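Local coordinates for Oxidored_FMN domain-containing protein ([Pseudomonas] geniculata N1, PDB 6L6J) that probably oxidises the amine 6-hydroxypseudooxynicotine, as a flavoprotein carrying FMN and a [4Fe-4S] cluster, at residues Leu104-Ala109 against Ala146-Trp151; Phe225-Arg230 against Ile282-Lys287. All coordinates share one frame; numbering follows the deposited sequence.

Interaction 1: Leu104-Ala109 against Ala146-Trp151; sequences LAHAGA and ADFRRW. With SO4 (sulfate ion), chain F.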
# COMPACT_ATOMS: atom_id res chain seq x y z
N LEU A 104 -5.02 6.51 19.23
CA LEU A 104 -5.60 7.82 19.60
C LEU A 104 -4.71 8.91 19.01
O LEU A 104 -3.51 8.89 19.27
CB LEU A 104 -5.69 7.92 21.12
CG LEU A 104 -6.77 7.06 21.76
CD1 LEU A 104 -6.92 7.39 23.24
CD2 LEU A 104 -8.11 7.22 21.04
N ALA A 105 -5.32 9.80 18.21
CA ALA A 105 -4.61 10.73 17.30
C ALA A 105 -5.25 12.12 17.36
O ALA A 105 -6.48 12.20 17.37
CB ALA A 105 -4.66 10.19 15.89
N HIS A 106 -4.43 13.16 17.36
CA HIS A 106 -4.87 14.55 17.06
C HIS A 106 -3.95 15.11 15.97
O HIS A 106 -2.73 15.16 16.22
CB HIS A 106 -4.92 15.46 18.31
CG HIS A 106 -5.66 16.72 18.03
ND1 HIS A 106 -5.20 17.66 17.12
CD2 HIS A 106 -6.85 17.17 18.48
CE1 HIS A 106 -6.05 18.66 17.05
NE2 HIS A 106 -7.09 18.37 17.85
N ALA A 107 -4.54 15.52 14.84
CA ALA A 107 -3.84 15.72 13.55
C ALA A 107 -3.13 17.07 13.52
O ALA A 107 -2.38 17.32 12.58
CB ALA A 107 -4.84 15.56 12.43
N GLY A 108 -3.35 17.93 14.51
CA GLY A 108 -2.83 19.31 14.51
C GLY A 108 -2.97 19.95 13.12
O GLY A 108 -4.10 20.09 12.64
N ALA A 109 -1.84 20.30 12.50
CA ALA A 109 -1.76 21.09 11.25
C ALA A 109 -1.51 20.17 10.06
O ALA A 109 -0.71 20.54 9.18
CB ALA A 109 -0.67 22.12 11.41
N ALA A 146 -4.75 23.14 27.60
CA ALA A 146 -5.43 22.46 28.74
C ALA A 146 -6.57 21.61 28.19
O ALA A 146 -6.70 20.48 28.64
CB ALA A 146 -5.93 23.46 29.75
N ASP A 147 -7.35 22.16 27.26
CA ASP A 147 -8.50 21.47 26.62
C ASP A 147 -8.01 20.23 25.86
O ASP A 147 -8.67 19.21 25.90
CB ASP A 147 -9.30 22.40 25.69
CG ASP A 147 -10.11 23.46 26.41
OD1 ASP A 147 -10.05 23.52 27.64
OD2 ASP A 147 -10.80 24.23 25.72
N PHE A 148 -6.87 20.33 25.19
CA PHE A 148 -6.31 19.25 24.33
C PHE A 148 -5.95 18.04 25.21
O PHE A 148 -6.20 16.87 24.79
CB PHE A 148 -5.13 19.79 23.51
CG PHE A 148 -4.19 18.73 22.98
CD1 PHE A 148 -3.21 18.19 23.79
CD2 PHE A 148 -4.28 18.29 21.67
CE1 PHE A 148 -2.34 17.24 23.30
CE2 PHE A 148 -3.40 17.34 21.18
CZ PHE A 148 -2.44 16.82 21.99
N ARG A 149 -5.36 18.29 26.39
CA ARG A 149 -4.99 17.23 27.35
C ARG A 149 -6.25 16.57 27.91
O ARG A 149 -6.28 15.34 28.01
CB ARG A 149 -4.11 17.82 28.45
CG ARG A 149 -2.72 18.21 27.96
CD ARG A 149 -2.00 18.99 29.03
NE ARG A 149 -1.84 18.23 30.26
CZ ARG A 149 -1.30 18.71 31.38
NH1 ARG A 149 -0.90 19.96 31.44
NH2 ARG A 149 -1.17 17.93 32.44
N ARG A 150 -7.27 17.38 28.22
CA ARG A 150 -8.62 16.89 28.59
C ARG A 150 -9.06 15.91 27.50
O ARG A 150 -9.32 14.75 27.85
CB ARG A 150 -9.57 18.07 28.83
CG ARG A 150 -10.98 17.70 29.28
CD ARG A 150 -11.84 18.93 29.56
NE ARG A 150 -11.87 19.93 28.48
CZ ARG A 150 -12.74 19.93 27.47
NH1 ARG A 150 -13.66 18.99 27.36
NH2 ARG A 150 -12.68 20.88 26.55
N TRP A 151 -9.04 16.32 26.22
CA TRP A 151 -9.51 15.48 25.07
C TRP A 151 -8.77 14.15 25.06
O TRP A 151 -9.40 13.12 24.82
CB TRP A 151 -9.36 16.17 23.70
CG TRP A 151 -9.94 17.54 23.58
CD1 TRP A 151 -10.99 18.07 24.27
CD2 TRP A 151 -9.51 18.57 22.67
NE1 TRP A 151 -11.22 19.37 23.87
CE2 TRP A 151 -10.32 19.70 22.89
CE3 TRP A 151 -8.52 18.64 21.69
CZ2 TRP A 151 -10.15 20.89 22.19
CZ3 TRP A 151 -8.32 19.83 21.02
CH2 TRP A 151 -9.14 20.94 21.26
S SO4 F . -14.91 20.54 24.14
O1 SO4 F . -14.82 19.28 24.81
O2 SO4 F . -16.08 21.26 24.61
O3 SO4 F . -13.71 21.31 24.41
O4 SO4 F . -15.04 20.32 22.72

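Interaction 2: Phe225-Arg230 against Ile282-Lys287; sequences FAVEDR and IDFVKK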
# COMPACT_ATOMS: atom_id res chain seq x y z
N PHE A 225 6.29 6.92 17.61
CA PHE A 225 7.22 8.08 17.50
C PHE A 225 8.07 7.93 16.24
O PHE A 225 8.74 6.90 16.08
CB PHE A 225 8.05 8.25 18.77
CG PHE A 225 9.05 9.39 18.71
CD1 PHE A 225 8.62 10.69 18.48
CD2 PHE A 225 10.40 9.16 18.87
CE1 PHE A 225 9.52 11.73 18.40
CE2 PHE A 225 11.31 10.21 18.80
CZ PHE A 225 10.86 11.50 18.55
N ALA A 226 7.98 8.94 15.36
CA ALA A 226 8.92 9.20 14.26
C ALA A 226 10.24 9.70 14.86
O ALA A 226 10.25 10.82 15.45
CB ALA A 226 8.32 10.20 13.29
N VAL A 227 11.29 8.87 14.74
CA VAL A 227 12.64 9.16 15.31
C VAL A 227 13.35 10.11 14.36
O VAL A 227 13.94 11.09 14.85
CB VAL A 227 13.47 7.90 15.60
CG1 VAL A 227 12.89 7.12 16.77
CG2 VAL A 227 13.64 6.99 14.39
N GLU A 228 13.23 9.87 13.05
CA GLU A 228 13.77 10.77 11.99
C GLU A 228 12.63 11.24 11.07
O GLU A 228 11.76 10.41 10.76
CB GLU A 228 14.87 10.05 11.20
CG GLU A 228 15.48 10.92 10.11
CD GLU A 228 17.00 10.87 10.01
OE1 GLU A 228 17.63 10.31 10.93
OE2 GLU A 228 17.54 11.41 9.00
N ASP A 229 12.65 12.51 10.66
CA ASP A 229 11.82 13.02 9.53
C ASP A 229 12.73 13.12 8.31
O ASP A 229 13.67 13.92 8.35
CB ASP A 229 11.11 14.35 9.86
CG ASP A 229 10.33 14.98 8.70
OD1 ASP A 229 10.99 15.48 7.77
OD2 ASP A 229 9.07 14.96 8.72
N ARG A 230 12.44 12.34 7.26
CA ARG A 230 13.25 12.27 6.02
C ARG A 230 12.63 13.16 4.94
O ARG A 230 13.20 13.20 3.82
CB ARG A 230 13.37 10.81 5.56
CG ARG A 230 14.07 9.92 6.58
CD ARG A 230 14.49 8.58 6.02
NE ARG A 230 15.56 8.69 5.04
CZ ARG A 230 15.92 7.74 4.17
NH1 ARG A 230 16.90 7.96 3.31
NH2 ARG A 230 15.30 6.56 4.16
N ILE A 282 16.27 3.17 13.80
CA ILE A 282 15.62 2.76 15.10
C ILE A 282 16.55 1.87 15.93
O ILE A 282 16.20 1.64 17.09
CB ILE A 282 14.22 2.11 14.89
CG1 ILE A 282 14.25 0.87 14.00
CG2 ILE A 282 13.22 3.13 14.39
CD1 ILE A 282 14.99 -0.32 14.58
N ASP A 283 17.66 1.40 15.35
CA ASP A 283 18.74 0.56 15.96
C ASP A 283 19.08 1.01 17.38
O ASP A 283 19.39 0.16 18.21
CB ASP A 283 20.06 0.70 15.18
CG ASP A 283 20.72 -0.60 14.74
OD1 ASP A 283 20.01 -1.66 14.75
OD2 ASP A 283 21.90 -0.55 14.34
N PHE A 284 19.10 2.32 17.61
CA PHE A 284 19.59 2.95 18.87
C PHE A 284 18.55 2.80 19.99
O PHE A 284 18.91 2.90 21.18
CB PHE A 284 19.92 4.43 18.64
CG PHE A 284 18.71 5.33 18.63
CD1 PHE A 284 17.96 5.51 17.47
CD2 PHE A 284 18.32 6.00 19.78
CE1 PHE A 284 16.87 6.38 17.44
CE2 PHE A 284 17.22 6.85 19.76
CZ PHE A 284 16.50 7.04 18.59
N VAL A 285 17.28 2.64 19.63
CA VAL A 285 16.14 2.75 20.59
C VAL A 285 16.30 1.73 21.72
O VAL A 285 16.12 2.14 22.87
CB VAL A 285 14.77 2.61 19.87
CG1 VAL A 285 13.61 2.60 20.86
CG2 VAL A 285 14.57 3.71 18.85
N LYS A 286 16.65 0.47 21.43
CA LYS A 286 16.75 -0.60 22.47
C LYS A 286 17.95 -0.37 23.41
O LYS A 286 17.89 -0.87 24.53
CB LYS A 286 16.79 -2.00 21.86
CG LYS A 286 15.42 -2.65 21.74
CD LYS A 286 15.42 -4.13 21.42
CE LYS A 286 15.86 -4.99 22.58
NZ LYS A 286 15.05 -4.74 23.80
N LYS A 287 18.97 0.39 23.01
CA LYS A 287 20.10 0.77 23.90
C LYS A 287 19.65 1.81 24.94
O LYS A 287 20.32 1.90 25.98
CB LYS A 287 21.29 1.27 23.07
CG LYS A 287 21.84 0.26 22.07
CD LYS A 287 23.21 -0.31 22.42
CE LYS A 287 23.25 -1.21 23.64
NZ LYS A 287 24.37 -2.18 23.56

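Interaction 1: Leu104-Ala109 against Ala146-Trp151
An aromatic cluster of His106, Phe148 and Trp151 joins the C-terminal end of a TIM-barrel strand, 99-105, to helix 142-162 on the outside of the barrel. His106 follows directly on the strand, and its CG stands anti to the backbone N (chi1 -166°), which carries the imidazole toward the helix. Phe148 directs its edge at one face of that imidazole in a T-shaped pair, the ring centroids 5.6 Å apart and the planes at 65°. The nearest approach of these two residues is Phe148 CE2 to His106 CB, at 3.8 Å. Trp151 meets the imidazole differently: its six-membered ring lies rim to rim with it, the planes only 14° apart, and CZ3 comes 3.7 Å from His106 NE2. Both imidazole nitrogens have polar partners. ND1 accepts a fairly straight hydrogen bond from Gly108 N at 3.2 Å, the donor tilted somewhat out of the ring plane, while NE2 is hydrogen-bonded to Thr66 OG1; two bonds, one at each nitrogen, should restrain the ring's rotation. With an alanine in place of His106, Gly108 N and Thr66 OG1 would probably lose their shared partner, and a gap would open between the Phe148 and Trp151 rings and the chain that leaves the strand. The contact is packing between strand end and helix, with the His106 side chain about 13 Å from the bound FMN. Beyond the cluster, a sulfate, probably from the crystallisation liquor, sits at the edge of the indole near its plane, where Trp151 NE1 donates to sulfate O3 at 3.2 Å.

Interaction 2: Phe225-Arg230 against Ile282-Lys287
Val227 meets Ile282, Phe284 and Val285 through its two methyl groups. With CG1 anti to the carbonyl carbon (chi1 -70°), Val227 sends that methyl to the phenyl ring of Phe284, where it lies 4.0 Å from CZ. The same CG1 looks toward Val285 CG2 at a looser 4.3 Å. Its other methyl, CG2, lies between the backbone N and the carbonyl carbon and comes 3.9 Å from CG2 of Ile282. This is the short branch of the isoleucine; the longer one, through CG1 to CD1, leads away from Val227. In Phe284 it is CG that stands between backbone N and carbonyl carbon (chi1 79°), and the side chain runs past Val227 in the opposite direction, offering the CE1-CZ part of its ring to the valine. Over one face of that ring, offset toward the rim, Val285 CG2 packs from within the same segment, so a single methyl borders both Phe284 and Val227. A type I beta turn from Ile282 to Val285, closed by Val285 N bonding to Ile282 O at 2.9 Å, brings the three residues round to the valine. No hydrogen bond crosses this apolar contact. Val227 marks a corner in strand 220-229 of the TIM barrel; Val258 of the adjacent strand 255-261 touches both Val227 and Ile282, and Arg243 of helix 241-249 packs on Phe284, so the turn joining helices 279-282 and 285-288 is seated against these two strands.

Interactions 1 and 2 are both buried contacts of one eight-stranded TIM barrel, with centres 23 Å apart and no touch between them. All three touching residues of the first are buried, whereas Phe284 in the second is partly exposed. Each sets the end of a barrel strand against an element outside the sheet: for 104-109 against 146-151 a long helix, for 225-230 against 282-287 a tight turn with only short helical pieces beside it. The first is aromatic, built round a histidine with polar partners at both nitrogens, and its helix extends to the exposed Arg150 and a bound sulfate. The second is purely aliphatic and phenyl packing, the Ile282 side chain about 10 Å from the bound FMN, against about 13 Å for that of His106.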